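Local coordinates for protein dehalogenase (PDB 6A41) that probably acts as a short-chain dehydrogenase/reductase-type dehalogenase with a Rossmann fold, removing halogen from an organic substrate, at residues I77-N82 against S128-F133. Residues are numbered along the deposited sequence; the frame is centred on the assembly and turned at random.
Sequences IDALVN and SGRIVF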
ATOM      1  N   ILE A  77      -6.147  32.381   1.561  1.00 13.23           N
ATOM      2  CA  ILE A  77      -5.869  31.222   2.443  1.00 13.37           C
ATOM      3  C   ILE A  77      -4.699  30.394   1.857  1.00 12.84           C
ATOM      4  O   ILE A  77      -4.786  29.936   0.712  1.00 14.63           O
ATOM      5  CB  ILE A  77      -7.119  30.319   2.632  1.00 13.39           C
ATOM      6  CG1 ILE A  77      -8.234  31.111   3.350  1.00 14.69           C
ATOM      7  CG2 ILE A  77      -6.792  29.051   3.402  1.00 13.89           C
ATOM      8  CD1 ILE A  77      -9.619  30.478   3.129  1.00 15.32           C
ATOM      9  N   ASP A  78      -3.631  30.209   2.617  1.00 12.16           N
ATOM     10  CA  ASP A  78      -2.506  29.430   2.123  1.00 12.35           C
ATOM     11  C   ASP A  78      -2.729  27.936   2.324  1.00 12.37           C
ATOM     12  O   ASP A  78      -2.184  27.108   1.544  1.00 13.49           O
ATOM     13  CB  ASP A  78      -1.226  29.817   2.831  1.00 13.21           C
ATOM     14  CG  ASP A  78      -0.744  31.199   2.418  1.00 15.12           C
ATOM     15  OD1 ASP A  78      -0.511  31.408   1.195  1.00 15.10           O
ATOM     16  OD2 ASP A  78      -0.709  32.106   3.258  1.00 16.45           O
ATOM     17  N   ALA A  79      -3.380  27.538   3.437  1.00 11.43           N
ATOM     18  CA  ALA A  79      -3.650  26.155   3.709  1.00 11.37           C
ATOM     19  C   ALA A  79      -5.012  25.926   4.331  1.00 11.32           C
ATOM     20  O   ALA A  79      -5.450  26.731   5.237  1.00 12.06           O
ATOM     21  CB  ALA A  79      -2.615  25.627   4.718  1.00 11.55           C
ATOM     22  N   LEU A  80      -5.706  24.925   3.828  1.00 10.07           N
ATOM     23  CA  LEU A  80      -6.934  24.437   4.424  1.00  9.89           C
ATOM     24  C   LEU A  80      -6.641  23.173   5.206  1.00  9.41           C
ATOM     25  O   LEU A  80      -6.205  22.151   4.597  1.00  9.46           O
ATOM     26  CB  LEU A  80      -8.013  24.196   3.411  1.00  9.64           C
ATOM     27  CG  LEU A  80      -9.294  23.415   3.776  1.00  9.37           C
ATOM     28  CD1 LEU A  80     -10.035  24.258   4.834  1.00  9.70           C
ATOM     29  CD2 LEU A  80     -10.169  23.167   2.576  1.00  9.18           C
ATOM     30  N   VAL A  81      -6.960  23.157   6.480  1.00  8.91           N
ATOM     31  CA  VAL A  81      -6.863  21.935   7.237  1.00  8.71           C
ATOM     32  C   VAL A  81      -8.265  21.422   7.468  1.00  9.39           C
ATOM     33  O   VAL A  81      -9.059  22.058   8.261  1.00  8.30           O
ATOM     34  CB  VAL A  81      -6.139  22.190   8.581  1.00  9.30           C
ATOM     35  CG1 VAL A  81      -6.147  20.955   9.425  1.00  9.29           C
ATOM     36  CG2 VAL A  81      -4.733  22.694   8.366  1.00  9.51           C
ATOM     37  N   ASN A  82      -8.651  20.387   6.747  1.00  9.21           N
ATOM     38  CA  ASN A  82     -10.001  19.850   6.851  1.00  9.86           C
ATOM     39  C   ASN A  82      -9.954  18.860   8.049  1.00  9.79           C
ATOM     40  O   ASN A  82      -9.540  17.755   7.872  1.00  9.17           O
ATOM     41  CB  ASN A  82     -10.392  19.099   5.621  1.00 10.42           C
ATOM     42  CG  ASN A  82     -10.932  19.962   4.474  1.00 12.28           C
ATOM     43  OD1 ASN A  82     -10.523  19.764   3.330  1.00 15.88           O
ATOM     44  ND2 ASN A  82     -11.925  20.695   4.732  1.00 11.63           N
ATOM     45  N   SER A 128      -0.774  28.615  -5.646  1.00 14.70           N
ATOM     46  CA  SER A 128      -0.103  28.058  -4.450  1.00 14.79           C
ATOM     47  C   SER A 128      -1.186  27.684  -3.465  1.00 12.67           C
ATOM     48  O   SER A 128      -2.238  28.272  -3.449  1.00 11.79           O
ATOM     49  CB  SER A 128       0.987  29.018  -3.811  1.00 16.40           C
ATOM     50  OG  SER A 128       0.373  30.024  -3.143  1.00 17.42           O
ATOM     51  N   GLY A 129      -0.942  26.617  -2.684  1.00 11.69           N
ATOM     52  CA  GLY A 129      -1.818  26.248  -1.667  1.00 10.74           C
ATOM     53  C   GLY A 129      -1.485  24.880  -1.103  1.00 10.57           C
ATOM     54  O   GLY A 129      -0.694  24.117  -1.664  1.00  9.36           O
ATOM     55  N   ARG A 130      -2.199  24.572  -0.041  1.00 10.07           N
ATOM     56  CA  ARG A 130      -2.044  23.333   0.648  1.00 10.61           C
ATOM     57  C   ARG A 130      -3.424  22.897   1.121  1.00 10.55           C
ATOM     58  O   ARG A 130      -4.182  23.705   1.691  1.00 10.29           O
ATOM     59  CB  ARG A 130      -1.168  23.485   1.889  1.00 10.60           C
ATOM     60  CG  ARG A 130       0.204  23.954   1.640  1.00 11.32           C
ATOM     61  CD  ARG A 130       1.023  22.755   1.265  1.00 11.48           C
ATOM     62  NE  ARG A 130       2.419  23.137   1.109  1.00 11.88           N
ATOM     63  CZ  ARG A 130       2.955  23.740   0.083  1.00 12.86           C
ATOM     64  NH1 ARG A 130       2.279  24.016  -1.028  1.00 13.30           N
ATOM     65  NH2 ARG A 130       4.220  23.992   0.102  1.00 13.65           N
ATOM     66  N   ILE A 131      -3.807  21.676   0.872  1.00 10.38           N
ATOM     67  CA  ILE A 131      -5.022  21.155   1.470  1.00 10.90           C
ATOM     68  C   ILE A 131      -4.651  19.885   2.298  1.00  9.94           C
ATOM     69  O   ILE A 131      -3.990  18.971   1.718  1.00  9.33           O
ATOM     70  CB  ILE A 131      -6.024  20.701   0.381  1.00 12.02           C
ATOM     71  CG1 ILE A 131      -6.414  21.702  -0.694  1.00 15.02           C
ATOM     72  CG2 ILE A 131      -7.287  20.123   1.012  1.00 13.16           C
ATOM     73  CD1 ILE A 131      -7.323  22.709  -0.264  1.00 17.89           C
ATOM     74  N   VAL A 132      -4.940  19.857   3.589  1.00  9.34           N
ATOM     75  CA  VAL A 132      -4.617  18.693   4.446  1.00  9.73           C
ATOM     76  C   VAL A 132      -5.906  18.156   5.032  1.00 10.10           C
ATOM     77  O   VAL A 132      -6.673  18.915   5.660  1.00 10.18           O
ATOM     78  CB  VAL A 132      -3.606  18.999   5.553  1.00 10.93           C
ATOM     79  CG1 VAL A 132      -3.392  17.786   6.496  1.00 10.78           C
ATOM     80  CG2 VAL A 132      -2.326  19.692   5.040  1.00 11.03           C
ATOM     81  N   PHE A 133      -6.229  16.902   4.730  1.00  9.58           N
ATOM     82  CA  PHE A 133      -7.314  16.227   5.369  1.00  9.94           C
ATOM     83  C   PHE A 133      -6.832  15.648   6.665  1.00  9.72           C
ATOM     84  O   PHE A 133      -5.878  14.787   6.693  1.00 10.01           O
ATOM     85  CB  PHE A 133      -7.931  15.173   4.436  1.00 10.86           C
ATOM     86  CG  PHE A 133      -8.622  15.739   3.216  1.00 12.43           C
ATOM     87  CD1 PHE A 133      -7.900  16.111   2.104  1.00 13.86           C
ATOM     88  CD2 PHE A 133      -9.975  15.806   3.142  1.00 14.65           C
ATOM     89  CE1 PHE A 133      -8.513  16.608   0.959  1.00 14.08           C
ATOM     90  CE2 PHE A 133     -10.599  16.346   1.993  1.00 14.88           C
ATOM     91  CZ  PHE A 133      -9.839  16.787   0.949  1.00 14.84           C
TER
HETATM   92  O   HOH W   1       0.218  29.432  -0.596  1.00 22.29           O
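L80 and N82 hydrogen-bond to R130 and V132, where strands 79-82 and 129-133 run nearly parallel; in register L80 faces I131 and N82 faces F133. The backbone bonds alternate direction. L80 N donates to R130 O at 2.9 Å. L80 O accepts from V132 N at 2.8 Å, with an almost straight N-H...O angle of 175°. N82 N donates to V132 O at 2.7 Å. At the start of the ladder D78 O takes a weak bond from R130 N, bent to 120°. The same oxygen receives a CA-H...O contact from G129. One water joins the side chains here, donating to D78 OD1 and bonded to S128 OG. D78 OD1 also forms a salt bridge with R126, and OD2 accepts from V7 N.

R130 CB lies 3.8 Å from A79 CB. The R130 chain then bends at chi2 (-84°) and the guanidinium turns off from strand 79-82. NH1 reaches back to G129 O at 3.0 Å, coming from above the carbonyl plane, while NH2 bonds to S226 O. An alanine in place of R130 would probably leave G129 O and S226 O without these guanidinium donors.

L80 and I131 share one face of the sheet with N82 and F133. I131 CD1 touches both L80 CB and CD2. N82 OD1 lies over one face of the F133 ring, 3.7 Å from CE2 and offset toward the rim. A79, V81, R130 and V132 point to the other face.

The two strands are central in the parallel sheet of the Rossmann fold. Strand 7-10 bonds to the far edge of 79-83, and strand 172-179 follows 129-136. The connection between the paired strands passes through helix 98-126, which packs on N82 and F133; helix 214-225 packs on A79, V81 and V132.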